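PDB 3UHF: glutamate racemase from Campylobacter jejuni, which belongs to the Asp/Glu/hydantoin racemase family of alpha/beta enzymes, with two parallel sheets and D-glutamic acid bound in a pocket of the model. Local coordinates for residues L90-N95 with F111-V116; I117-E122 with V232-E237; E134-A139 with T195-L200; L164-F169 with Y189-I194. All coordinates share one frame; numbering follows the deposited sequence.

Contact 1. Residues L90-N95 with F111-V116. With DGL (D-glutamic acid), chain C.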
loop_
_atom_site.group_PDB
_atom_site.type_symbol
_atom_site.label_atom_id
_atom_site.label_comp_id
_atom_site.label_asym_id
_atom_site.label_seq_id
_atom_site.Cartn_x
_atom_site.Cartn_y
_atom_site.Cartn_z
ATOM N N LEU A 90 -1.006 -8.981 -10.566
ATOM C CA LEU A 90 -1.364 -8.886 -9.161
ATOM C C LEU A 90 -0.607 -7.747 -8.502
ATOM O O LEU A 90 0.625 -7.663 -8.590
ATOM C CB LEU A 90 -1.049 -10.193 -8.443
ATOM C CG LEU A 90 -1.258 -10.156 -6.925
ATOM C CD1 LEU A 90 -2.706 -9.820 -6.593
ATOM C CD2 LEU A 90 -0.856 -11.488 -6.305
ATOM N N ILE A 91 -1.355 -6.877 -7.831
ATOM C CA ILE A 91 -0.776 -5.788 -7.074
ATOM C C ILE A 91 -0.851 -6.122 -5.590
ATOM O O ILE A 91 -1.934 -6.406 -5.059
ATOM C CB ILE A 91 -1.532 -4.472 -7.306
ATOM C CG1 ILE A 91 -1.602 -4.148 -8.796
ATOM C CG2 ILE A 91 -0.873 -3.333 -6.521
ATOM C CD1 ILE A 91 -0.251 -4.167 -9.477
ATOM N N ILE A 92 0.301 -6.117 -4.936
ATOM C CA ILE A 92 0.359 -6.299 -3.484
ATOM C C ILE A 92 0.279 -4.912 -2.844
ATOM O O ILE A 92 1.280 -4.201 -2.762
ATOM C CB ILE A 92 1.670 -6.997 -3.065
ATOM C CG1 ILE A 92 1.872 -8.285 -3.883
ATOM C CG2 ILE A 92 1.685 -7.290 -1.565
ATOM C CD1 ILE A 92 0.730 -9.287 -3.743
ATOM N N ALA A 93 -0.926 -4.518 -2.435
ATOM C CA ALA A 93 -1.161 -3.194 -1.857
ATOM C C ALA A 93 -0.441 -3.053 -0.525
ATOM O O ALA A 93 -0.088 -1.957 -0.108
ATOM C CB ALA A 93 -2.675 -2.955 -1.661
ATOM N N CYS A 94 -0.244 -4.183 0.140
ATOM C CA CYS A 94 0.269 -4.220 1.505
ATOM C C CYS A 94 1.770 -3.943 1.533
ATOM O O CYS A 94 2.533 -4.634 0.866
ATOM C CB CYS A 94 -0.010 -5.598 2.093
ATOM S SG CYS A 94 0.498 -5.781 3.817
ATOM N N ASN A 95 2.190 -2.943 2.306
ATOM C CA ASN A 95 3.605 -2.623 2.405
ATOM C C ASN A 95 4.347 -3.722 3.145
ATOM O O ASN A 95 5.513 -3.986 2.859
ATOM C CB ASN A 95 3.819 -1.281 3.110
ATOM C CG ASN A 95 3.141 -0.128 2.381
ATOM O OD1 ASN A 95 1.923 0.022 2.438
ATOM N ND2 ASN A 95 3.934 0.690 1.688
ATOM N N PHE A 111 2.191 -14.403 -13.938
ATOM C CA PHE A 111 1.823 -13.065 -14.385
ATOM C C PHE A 111 2.607 -12.068 -13.535
ATOM O O PHE A 111 3.135 -12.444 -12.492
ATOM C CB PHE A 111 0.314 -12.845 -14.255
ATOM C CG PHE A 111 -0.262 -13.383 -12.986
ATOM C CD1 PHE A 111 -0.102 -12.697 -11.788
ATOM C CD2 PHE A 111 -0.965 -14.577 -12.986
ATOM C CE1 PHE A 111 -0.628 -13.199 -10.611
ATOM C CE2 PHE A 111 -1.496 -15.082 -11.815
ATOM C CZ PHE A 111 -1.331 -14.388 -10.625
ATOM N N PRO A 112 2.723 -10.808 -13.993
ATOM C CA PRO A 112 3.486 -9.837 -13.203
ATOM C C PRO A 112 2.907 -9.639 -11.808
ATOM O O PRO A 112 1.687 -9.645 -11.641
ATOM C CB PRO A 112 3.345 -8.544 -14.010
ATOM C CG PRO A 112 3.118 -9.005 -15.423
ATOM C CD PRO A 112 2.313 -10.264 -15.301
ATOM N N VAL A 113 3.788 -9.473 -10.828
ATOM C CA VAL A 113 3.397 -9.165 -9.456
ATOM C C VAL A 113 4.185 -7.938 -9.021
ATOM O O VAL A 113 5.415 -7.931 -9.091
ATOM C CB VAL A 113 3.695 -10.334 -8.519
ATOM C CG1 VAL A 113 3.305 -9.991 -7.066
ATOM C CG2 VAL A 113 2.964 -11.594 -8.992
ATOM N N TYR A 114 3.480 -6.895 -8.593
ATOM C CA TYR A 114 4.118 -5.651 -8.159
ATOM C C TYR A 114 3.677 -5.316 -6.747
ATOM O O TYR A 114 2.494 -5.453 -6.428
ATOM C CB TYR A 114 3.718 -4.495 -9.074
ATOM C CG TYR A 114 4.225 -4.656 -10.492
ATOM C CD1 TYR A 114 5.580 -4.551 -10.770
ATOM C CD2 TYR A 114 3.355 -4.928 -11.540
ATOM C CE1 TYR A 114 6.062 -4.705 -12.064
ATOM C CE2 TYR A 114 3.829 -5.084 -12.845
ATOM C CZ TYR A 114 5.180 -4.970 -13.090
ATOM O OH TYR A 114 5.657 -5.120 -14.369
ATOM N N GLY A 115 4.631 -4.880 -5.922
ATOM C CA GLY A 115 4.353 -4.382 -4.579
ATOM C C GLY A 115 4.357 -2.865 -4.633
ATOM O O GLY A 115 4.352 -2.290 -5.734
ATOM N N VAL A 116 4.372 -2.215 -3.472
ATOM C CA VAL A 116 4.283 -0.762 -3.411
ATOM C C VAL A 116 5.564 -0.078 -2.929
ATOM O O VAL A 116 5.631 1.148 -2.869
ATOM C CB VAL A 116 3.105 -0.306 -2.521
ATOM C CG1 VAL A 116 1.768 -0.615 -3.202
ATOM C CG2 VAL A 116 3.184 -0.972 -1.129
HETATM N N DGL C . -1.443 -3.662 5.248
HETATM C CA DGL C . -0.374 -3.443 6.228
HETATM C C DGL C . 0.724 -2.583 5.624
HETATM O O DGL C . 0.505 -1.871 4.634
HETATM C CB DGL C . -0.915 -2.756 7.482
HETATM C CG DGL C . -1.836 -3.650 8.311
HETATM C CD DGL C . -1.108 -4.898 8.766
HETATM O OE1 DGL C . -1.357 -5.980 8.186
HETATM O OE2 DGL C . -0.259 -4.786 9.675
HETATM O OXT DGL C . 1.833 -2.560 6.142
#
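Leu90 and Ile92 alternate with Pro112 and Tyr114 in a run of backbone hydrogen bonds that joins strands 89-92 and 113-114 in parallel. Leu90 N donates to Pro112 O at 3.0 Å, Tyr114 N returns to Leu90 O, and Ile92 N reaches Tyr114 O over 2.7 Å, almost straight at 169°. Three CA-H...O contacts fill in between, among them Gly115 CA to Ile92 O, which carries the pairing one residue past the strand.

Apolar contacts line both faces. On one, Leu90 CB lies 3.7 Å from Phe111 CE1, and the side chains of Ile92 and Val113 cross, CG1 to CG1. On the other, Ile91 CD1 sits at the edge of the Tyr114 ring, close to its plane, and touches Tyr114 CB at 4.0 Å; the Tyr114 hydroxyl is hydrogen-bonded to Glu239. Farther along, Val116 turns CG2 toward the end of the first segment, 3.6 Å from Ala93 O, and CG1 toward Ile92 O.

Two further polar contacts reach the ligand. Asn95 N donates to O of D-glutamic acid at 3.1 Å, while Cys94 SG, swung anti to its own backbone N (chi1 -177°), lies 3.2 Å from the ligand N. Cys94 is also the N-cap of helix 95-100. A ligand held at the C-terminal end of a parallel strand, where the next helix begins, is characteristic of doubly wound alpha/beta folds.

Contact 2. Residues I117-E122 with V232-E237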
loop_
_atom_site.group_PDB
_atom_site.type_symbol
_atom_site.label_atom_id
_atom_site.label_comp_id
_atom_site.label_asym_id
_atom_site.label_seq_id
_atom_site.Cartn_x
_atom_site.Cartn_y
_atom_site.Cartn_z
ATOM N N ILE A 117 6.584 -0.856 -2.589
ATOM C CA ILE A 117 7.785 -0.264 -2.006
ATOM C C ILE A 117 8.676 0.408 -3.059
ATOM O O ILE A 117 9.082 1.556 -2.881
ATOM C CB ILE A 117 8.582 -1.292 -1.181
ATOM C CG1 ILE A 117 7.729 -1.741 0.014
ATOM C CG2 ILE A 117 9.886 -0.690 -0.699
ATOM C CD1 ILE A 117 8.362 -2.821 0.865
ATOM N N ASP A 118 8.979 -0.300 -4.142
ATOM C CA ASP A 118 9.776 0.275 -5.231
ATOM C C ASP A 118 9.100 1.552 -5.739
ATOM O O ASP A 118 9.742 2.606 -5.877
ATOM C CB ASP A 118 9.940 -0.758 -6.345
ATOM C CG ASP A 118 10.939 -0.337 -7.416
ATOM O OD1 ASP A 118 11.429 0.813 -7.380
ATOM O OD2 ASP A 118 11.230 -1.173 -8.305
ATOM N N ALA A 119 7.795 1.465 -5.970
ATOM C CA ALA A 119 7.027 2.616 -6.418
ATOM C C ALA A 119 7.131 3.804 -5.462
ATOM O O ALA A 119 7.276 4.943 -5.899
ATOM C CB ALA A 119 5.567 2.220 -6.600
ATOM N N GLY A 120 7.019 3.543 -4.164
ATOM C CA GLY A 120 7.090 4.606 -3.175
ATOM C C GLY A 120 8.466 5.263 -3.137
ATOM O O GLY A 120 8.595 6.476 -2.986
ATOM N N VAL A 121 9.511 4.458 -3.264
ATOM C CA VAL A 121 10.862 5.015 -3.362
ATOM C C VAL A 121 11.032 5.890 -4.610
ATOM O O VAL A 121 11.560 7.009 -4.534
ATOM C CB VAL A 121 11.920 3.896 -3.321
ATOM C CG1 VAL A 121 13.299 4.449 -3.658
ATOM C CG2 VAL A 121 11.910 3.240 -1.934
ATOM N N GLU A 122 10.584 5.384 -5.754
ATOM C CA GLU A 122 10.625 6.154 -6.995
ATOM C C GLU A 122 9.889 7.492 -6.843
ATOM O O GLU A 122 10.387 8.532 -7.271
ATOM C CB GLU A 122 10.015 5.357 -8.157
ATOM C CG GLU A 122 9.743 6.220 -9.392
ATOM C CD GLU A 122 9.127 5.452 -10.541
ATOM O OE1 GLU A 122 9.310 4.215 -10.618
ATOM O OE2 GLU A 122 8.460 6.102 -11.372
ATOM N N VAL A 232 0.359 3.878 -8.919
ATOM C CA VAL A 232 -0.285 4.280 -10.177
ATOM C C VAL A 232 0.754 4.785 -11.189
ATOM O O VAL A 232 0.767 4.360 -12.344
ATOM C CB VAL A 232 -1.382 5.353 -9.977
ATOM C CG1 VAL A 232 -1.793 5.946 -11.313
ATOM C CG2 VAL A 232 -2.602 4.760 -9.256
ATOM N N GLU A 233 1.641 5.671 -10.752
ATOM C CA GLU A 233 2.637 6.236 -11.665
ATOM C C GLU A 233 3.613 5.161 -12.143
ATOM O O GLU A 233 4.014 5.127 -13.307
ATOM C CB GLU A 233 3.389 7.373 -10.983
ATOM C CG GLU A 233 2.487 8.521 -10.570
ATOM C CD GLU A 233 1.722 9.088 -11.760
ATOM O OE1 GLU A 233 2.378 9.504 -12.742
ATOM O OE2 GLU A 233 0.472 9.103 -11.720
ATOM N N PHE A 234 3.990 4.292 -11.213
ATOM C CA PHE A 234 4.867 3.155 -11.475
ATOM C C PHE A 234 4.289 2.226 -12.543
ATOM O O PHE A 234 4.994 1.810 -13.470
ATOM C CB PHE A 234 5.083 2.415 -10.141
ATOM C CG PHE A 234 5.957 1.187 -10.227
ATOM C CD1 PHE A 234 7.287 1.241 -9.835
ATOM C CD2 PHE A 234 5.437 -0.025 -10.648
ATOM C CE1 PHE A 234 8.086 0.117 -9.887
ATOM C CE2 PHE A 234 6.233 -1.152 -10.709
ATOM C CZ PHE A 234 7.560 -1.082 -10.323
ATOM N N LEU A 235 3.007 1.890 -12.415
ATOM C CA LEU A 235 2.370 0.982 -13.365
ATOM C C LEU A 235 2.278 1.558 -14.771
ATOM O O LEU A 235 2.473 0.837 -15.757
ATOM C CB LEU A 235 0.975 0.588 -12.882
ATOM C CG LEU A 235 1.040 -0.316 -11.648
ATOM C CD1 LEU A 235 -0.352 -0.566 -11.089
ATOM C CD2 LEU A 235 1.732 -1.621 -12.005
ATOM N N LYS A 236 1.976 2.849 -14.869
ATOM C CA LYS A 236 1.886 3.493 -16.181
ATOM C C LYS A 236 3.215 3.442 -16.927
ATOM O O LYS A 236 3.255 3.388 -18.161
ATOM C CB LYS A 236 1.370 4.929 -16.046
ATOM C CG LYS A 236 -0.085 4.986 -15.562
ATOM C CD LYS A 236 -0.698 6.380 -15.638
ATOM C CE LYS A 236 -0.243 7.251 -14.480
ATOM N NZ LYS A 236 -1.089 8.471 -14.322
ATOM N N GLU A 237 4.309 3.436 -16.177
ATOM C CA GLU A 237 5.637 3.377 -16.779
ATOM C C GLU A 237 6.085 1.951 -17.119
ATOM O O GLU A 237 6.784 1.735 -18.104
ATOM C CB GLU A 237 6.656 4.006 -15.835
ATOM C CG GLU A 237 6.401 5.462 -15.527
ATOM C CD GLU A 237 7.064 5.887 -14.231
ATOM O OE1 GLU A 237 6.947 7.073 -13.853
ATOM O OE2 GLU A 237 7.694 5.019 -13.589
#
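A helix-helix crossing between the two halves of the fold brings Ala119 and Phe234 together: helix 227-238 lies on the sheet with strand 113-114, whereas helix 117-128 packs on the four-stranded sheet. The short axes of segments 117-122 and 232-237 pass 9.2 Å apart and are nearly perpendicular, with a crossing angle of 100°. The touching patch is small, burying 225 Å² in all, and rests mainly on one aromatic residue.

Phe234 extends its ring toward the other helix, with CG anti to the backbone N (chi1 179°). Ala119 CB settles against the base of that side chain, 3.6 Å from Phe234 CB, and the methyl is small enough to let the two backbones come close, the CA atoms of Ala119 and Phe234 being 5.5 Å apart. In one of its two conformers Asp118 presents its carboxylate to the ring edge, OD2 lying near the ring plane and 3.7 Å from Phe234 CE1. From the next turn the Glu122 side chain crosses that of Phe234 at about a right angle, its carboxylate tilted against the ring, with OE1 3.7 Å from Phe234 CD1. Beyond the crossing, Phe234 also meets the ring of Tyr114.

At the more exposed end the contact is acidic. Glu122 and Glu237, both with chains extended beyond CG, approach from opposite directions. Lys126 makes salt bridges to Glu122 OE2 and Glu237 OE1, and Arg238 pairs with Glu122 OE1, so cationic groups would be expected to offset the gathered negative charge. The two carboxylates lie nearly coplanar, their planes 5° apart, with Glu122 OE2 and Glu237 OE2 separated by 2.6 Å.

Contact 3. Residues E134-A139 with T195-L200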
loop_
_atom_site.group_PDB
_atom_site.type_symbol
_atom_site.label_atom_id
_atom_site.label_comp_id
_atom_site.label_asym_id
_atom_site.label_seq_id
_atom_site.Cartn_x
_atom_site.Cartn_y
_atom_site.Cartn_z
ATOM N N GLU A 134 15.865 15.348 3.584
ATOM C CA GLU A 134 15.512 14.472 4.697
ATOM C C GLU A 134 14.281 13.626 4.393
ATOM O O GLU A 134 13.247 14.153 3.988
ATOM C CB GLU A 134 15.208 15.320 5.934
ATOM C CG GLU A 134 16.277 16.338 6.283
ATOM C CD GLU A 134 17.234 15.832 7.338
ATOM O OE1 GLU A 134 16.930 14.792 7.964
ATOM O OE2 GLU A 134 18.297 16.466 7.529
ATOM N N ILE A 135 14.381 12.320 4.619
ATOM C CA ILE A 135 13.239 11.439 4.453
ATOM C C ILE A 135 12.883 10.760 5.778
ATOM O O ILE A 135 13.756 10.258 6.480
ATOM C CB ILE A 135 13.547 10.315 3.435
ATOM C CG1 ILE A 135 13.914 10.910 2.078
ATOM C CG2 ILE A 135 12.356 9.345 3.290
ATOM C CD1 ILE A 135 14.393 9.872 1.097
ATOM N N LEU A 136 11.599 10.747 6.105
ATOM C CA LEU A 136 11.104 9.938 7.217
ATOM C C LEU A 136 10.209 8.848 6.630
ATOM O O LEU A 136 9.259 9.139 5.897
ATOM C CB LEU A 136 10.320 10.797 8.209
ATOM C CG LEU A 136 9.572 9.994 9.285
ATOM C CD1 LEU A 136 10.564 9.140 10.061
ATOM C CD2 LEU A 136 8.808 10.947 10.205
ATOM N N VAL A 137 10.549 7.592 6.902
ATOM C CA VAL A 137 9.715 6.480 6.479
ATOM C C VAL A 137 8.962 5.990 7.707
ATOM O O VAL A 137 9.586 5.675 8.711
ATOM C CB VAL A 137 10.563 5.315 5.965
ATOM C CG1 VAL A 137 9.665 4.171 5.516
ATOM C CG2 VAL A 137 11.458 5.784 4.811
ATOM N N ILE A 138 7.633 5.963 7.648
ATOM C CA ILE A 138 6.857 5.389 8.761
ATOM C C ILE A 138 6.084 4.184 8.256
ATOM O O ILE A 138 5.566 4.203 7.142
ATOM C CB ILE A 138 5.921 6.422 9.436
ATOM C CG1 ILE A 138 4.958 7.049 8.412
ATOM C CG2 ILE A 138 6.767 7.470 10.161
ATOM C CD1 ILE A 138 3.818 7.898 9.042
ATOM N N ALA A 139 6.004 3.130 9.073
ATOM C CA ALA A 139 5.476 1.868 8.594
ATOM C C ALA A 139 5.253 0.943 9.773
ATOM O O ALA A 139 5.493 1.322 10.910
ATOM C CB ALA A 139 6.462 1.216 7.600
ATOM N N THR A 195 13.452 15.076 13.709
ATOM C CA THR A 195 13.578 16.267 12.886
ATOM C C THR A 195 12.480 16.265 11.828
ATOM O O THR A 195 12.040 15.202 11.391
ATOM C CB THR A 195 14.964 16.366 12.230
ATOM O OG1 THR A 195 15.298 15.116 11.622
ATOM C CG2 THR A 195 16.025 16.705 13.272
ATOM N N THR A 196 12.033 17.450 11.427
ATOM C CA THR A 196 10.978 17.566 10.425
ATOM C C THR A 196 11.505 17.179 9.049
ATOM O O THR A 196 12.480 17.749 8.577
ATOM C CB THR A 196 10.414 18.993 10.375
ATOM O OG1 THR A 196 9.874 19.330 11.660
ATOM C CG2 THR A 196 9.316 19.094 9.330
ATOM N N PRO A 197 10.860 16.202 8.399
ATOM C CA PRO A 197 11.418 15.711 7.136
ATOM C C PRO A 197 10.954 16.509 5.919
ATOM O O PRO A 197 9.924 17.185 5.956
ATOM C CB PRO A 197 10.881 14.282 7.070
ATOM C CG PRO A 197 9.559 14.370 7.751
ATOM C CD PRO A 197 9.725 15.381 8.859
ATOM N N ASP A 198 11.727 16.436 4.839
ATOM C CA ASP A 198 11.301 17.011 3.575
ATOM C C ASP A 198 10.271 16.125 2.889
ATOM O O ASP A 198 9.400 16.617 2.162
ATOM C CB ASP A 198 12.509 17.254 2.667
ATOM C CG ASP A 198 13.478 18.258 3.264
ATOM O OD1 ASP A 198 13.109 19.449 3.340
ATOM O OD2 ASP A 198 14.598 17.861 3.667
ATOM N N ALA A 199 10.373 14.816 3.118
ATOM C CA ALA A 199 9.375 13.876 2.617
ATOM C C ALA A 199 9.007 12.852 3.684
ATOM O O ALA A 199 9.874 12.332 4.382
ATOM C CB ALA A 199 9.871 13.165 1.373
ATOM N N LEU A 200 7.716 12.559 3.787
ATOM C CA LEU A 200 7.241 11.517 4.709
ATOM C C LEU A 200 6.642 10.400 3.869
ATOM O O LEU A 200 5.633 10.603 3.182
ATOM C CB LEU A 200 6.174 12.101 5.627
ATOM C CG LEU A 200 5.468 11.132 6.583
ATOM C CD1 LEU A 200 6.464 10.530 7.551
ATOM C CD2 LEU A 200 4.370 11.870 7.331
#
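Residues Ile135 and Leu136 pair in parallel with Ala199 and Leu200, the CA atoms of each matched pair, Ile135 with Ala199 and Leu136 with Leu200, standing 4.9 Å apart. Leu136 N donates to Ala199 O at 2.9 Å and 173°, and Ala199 N to Glu134 O at 3.1 Å. Glu134 O also takes a weak bond from Asp198 N, so one carbonyl holds two successive amides where the second strand begins.

The side chain of Asp198 secures the same end. Its OD2 receives Glu134 N on the anti lone pair, at 2.8 Å and 169°; with CG placed beside the backbone N (chi1 -63°), the carboxylate reaches across to an amide ahead of the regular pairing.

Leucines carry the apolar face. Leu136 and Leu200 lie side by side and point the same way, Leu136 CD2 meeting Leu200 CD1 at 3.6 Å. That same CD1 methyl is wedged against Ile138, whose CG1 is 3.9 Å away, while Pro197 CG packs on Leu136 CB at 3.7 Å. Phe218 of helix 211-218 covers Leu136, Pro197 and Leu200. On the reverse face Ile135 and Ala199 are met by Leu128 of helix 117-128. In the strand order 135-139 and 199-202 are the two inner strands of a four-stranded parallel sheet with helices on both faces, a three-layer alpha/beta/alpha arrangement.

Contact 4. Residues L164-F169 with Y189-I194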
loop_
_atom_site.group_PDB
_atom_site.type_symbol
_atom_site.label_atom_id
_atom_site.label_comp_id
_atom_site.label_asym_id
_atom_site.label_seq_id
_atom_site.Cartn_x
_atom_site.Cartn_y
_atom_site.Cartn_z
ATOM N N LEU A 164 11.013 4.756 10.982
ATOM C CA LEU A 164 10.348 4.577 12.275
ATOM C C LEU A 164 9.126 3.679 12.154
ATOM O O LEU A 164 8.303 3.856 11.254
ATOM C CB LEU A 164 9.911 5.920 12.877
ATOM C CG LEU A 164 10.942 6.834 13.547
ATOM C CD1 LEU A 164 10.254 8.055 14.120
ATOM C CD2 LEU A 164 11.694 6.103 14.638
ATOM N N ALA A 165 9.012 2.722 13.066
ATOM C CA ALA A 165 7.804 1.917 13.178
ATOM C C ALA A 165 6.795 2.751 13.955
ATOM O O ALA A 165 7.088 3.202 15.051
ATOM C CB ALA A 165 8.096 0.619 13.917
ATOM N N THR A 166 5.616 2.965 13.382
ATOM C CA THR A 166 4.568 3.711 14.068
ATOM C C THR A 166 3.352 2.792 14.119
ATOM O O THR A 166 2.326 3.060 13.515
ATOM C CB THR A 166 4.237 5.023 13.342
ATOM O OG1 THR A 166 3.830 4.739 11.997
ATOM C CG2 THR A 166 5.476 5.935 13.298
ATOM N N GLY A 167 3.496 1.698 14.861
ATOM C CA GLY A 167 2.575 0.580 14.775
ATOM C C GLY A 167 1.138 0.833 15.184
ATOM O O GLY A 167 0.211 0.261 14.596
ATOM N N LEU A 168 0.945 1.700 16.171
ATOM C CA LEU A 168 -0.389 1.948 16.712
ATOM C C LEU A 168 -1.287 2.666 15.715
ATOM O O LEU A 168 -2.506 2.649 15.851
ATOM C CB LEU A 168 -0.321 2.757 18.008
ATOM C CG LEU A 168 -0.596 1.981 19.299
ATOM C CD1 LEU A 168 -1.917 1.242 19.212
ATOM C CD2 LEU A 168 0.518 1.002 19.579
ATOM N N PHE A 169 -0.688 3.308 14.715
ATOM C CA PHE A 169 -1.489 4.002 13.715
ATOM C C PHE A 169 -2.459 3.039 13.024
ATOM O O PHE A 169 -3.562 3.428 12.659
ATOM C CB PHE A 169 -0.617 4.682 12.650
ATOM C CG PHE A 169 0.112 5.922 13.122
ATOM C CD1 PHE A 169 1.086 6.506 12.300
ATOM C CD2 PHE A 169 -0.174 6.514 14.337
ATOM C CE1 PHE A 169 1.760 7.648 12.706
ATOM C CE2 PHE A 169 0.492 7.672 14.747
ATOM C CZ PHE A 169 1.471 8.230 13.921
ATOM N N TYR A 189 4.129 10.849 20.648
ATOM C CA TYR A 189 4.829 9.677 21.144
ATOM C C TYR A 189 5.856 9.181 20.135
ATOM O O TYR A 189 7.018 8.964 20.485
ATOM C CB TYR A 189 3.828 8.565 21.466
ATOM C CG TYR A 189 4.450 7.231 21.831
ATOM C CD1 TYR A 189 4.969 7.006 23.099
ATOM C CD2 TYR A 189 4.481 6.186 20.911
ATOM C CE1 TYR A 189 5.522 5.780 23.440
ATOM C CE2 TYR A 189 5.032 4.955 21.243
ATOM C CZ TYR A 189 5.550 4.760 22.509
ATOM O OH TYR A 189 6.094 3.542 22.845
ATOM N N TYR A 190 5.438 8.991 18.890
ATOM C CA TYR A 190 6.353 8.452 17.891
ATOM C C TYR A 190 7.364 9.487 17.406
ATOM O O TYR A 190 8.488 9.139 17.077
ATOM C CB TYR A 190 5.605 7.878 16.685
ATOM C CG TYR A 190 4.905 6.575 16.990
ATOM C CD1 TYR A 190 3.528 6.462 16.885
ATOM C CD2 TYR A 190 5.628 5.473 17.419
ATOM C CE1 TYR A 190 2.886 5.264 17.181
ATOM C CE2 TYR A 190 5.000 4.270 17.720
ATOM C CZ TYR A 190 3.633 4.174 17.598
ATOM O OH TYR A 190 3.014 2.977 17.898
ATOM N N PHE A 191 6.968 10.752 17.369
ATOM C CA PHE A 191 7.774 11.746 16.654
ATOM C C PHE A 191 8.528 12.702 17.575
ATOM O O PHE A 191 9.085 13.704 17.128
ATOM C CB PHE A 191 6.888 12.535 15.692
ATOM C CG PHE A 191 6.186 11.685 14.665
ATOM C CD1 PHE A 191 4.896 12.000 14.262
ATOM C CD2 PHE A 191 6.815 10.585 14.088
ATOM C CE1 PHE A 191 4.236 11.230 13.310
ATOM C CE2 PHE A 191 6.164 9.812 13.123
ATOM C CZ PHE A 191 4.865 10.132 12.737
ATOM N N LYS A 192 8.533 12.405 18.870
ATOM C CA LYS A 192 9.271 13.235 19.807
ATOM C C LYS A 192 10.761 13.238 19.453
ATOM O O LYS A 192 11.348 12.191 19.182
ATOM C CB LYS A 192 9.038 12.764 21.242
ATOM C CG LYS A 192 8.525 13.884 22.142
ATOM C CD LYS A 192 7.407 14.680 21.455
ATOM C CE LYS A 192 7.213 16.055 22.094
ATOM N NZ LYS A 192 6.999 15.984 23.571
ATOM N N ASN A 193 11.355 14.422 19.430
ATOM C CA ASN A 193 12.766 14.556 19.090
ATOM C C ASN A 193 13.098 13.977 17.715
ATOM O O ASN A 193 14.197 13.464 17.478
ATOM C CB ASN A 193 13.647 13.927 20.174
ATOM C CG ASN A 193 13.344 14.475 21.551
ATOM O OD1 ASN A 193 13.183 13.718 22.509
ATOM N ND2 ASN A 193 13.252 15.798 21.655
ATOM N N ILE A 194 12.133 14.044 16.809
ATOM C CA ILE A 194 12.423 13.715 15.428
ATOM C C ILE A 194 12.507 15.005 14.638
ATOM O O ILE A 194 11.755 15.943 14.893
ATOM C CB ILE A 194 11.393 12.751 14.809
ATOM C CG1 ILE A 194 12.082 11.873 13.780
ATOM C CG2 ILE A 194 10.226 13.492 14.167
ATOM C CD1 ILE A 194 11.142 11.255 12.808
#
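Thr166 and Tyr190 form the tight part of this contact, the tyrosine ring lying flat against the backbone that leaves strand 161-165. Thr166 CA stands over the ring face in a CH-pi contact, 3.6 Å from the centroid and 10° off the normal, and Tyr189 CD2 lies over the opposite face, so the ring is sandwiched. The edge of Tyr190 is turned to the face of Phe169 in a T-shaped pair with planes at 80° and ring centroids 5.4 Å apart. At the far end Leu168 N donates to Tyr190 OH at 3.0 Å and 160°, tying the hydroxyl to the type I turn from Thr166 to Phe169. Phe191 CZ reaches the edge of the Phe169 ring, 4.0 Å from Phe169 CE1, and Phe191 CE2 touches Thr166 CG2, while Phe218 and Phe207 extend the aromatic cluster.

Toward solvent the fit is thinner. In one of the two conformers of Leu164, its CD1 meets Ile194 CD1 tip to tip at 3.6 Å. Exposed Leu168, also modelled twice, sets CB and CD2 beside Tyr190 OH, at 3.3 and 3.6 Å in the conformer described.

The contact thus folds the end of helix 181-191 back over the outer strand 161-165 and the turn that follows. This helix belongs to the beta-alpha-beta crossover between strands 161-165 and 199-202 of a three-layer alpha/beta/alpha arrangement, packed here by an aromatic cluster.

How the contacts relate
The four contacts fall into two groups. Contacts 1 and 2 touch: Ile91 CD1 of strand 89-92 packs on Leu235 CD1 of helix 227-238 at 3.9 Å, and residues 111-116 run straight into helix 117-128. Contacts 3 and 4 share the other sheet, where Val137 O and Leu164 N, 2.8 Å apart, probably hydrogen-bond, and Leu136 packs on Ile194. Between the groups, the centres of contacts 1 and 3 are about 24 Å apart. D-glutamic acid is held directly by contact 1; Gly167 in contact 4 is about 8 Å from it, the side chain of Ile138 in contact 3 about 10 Å and that of Ala119 in contact 2 about 13 Å.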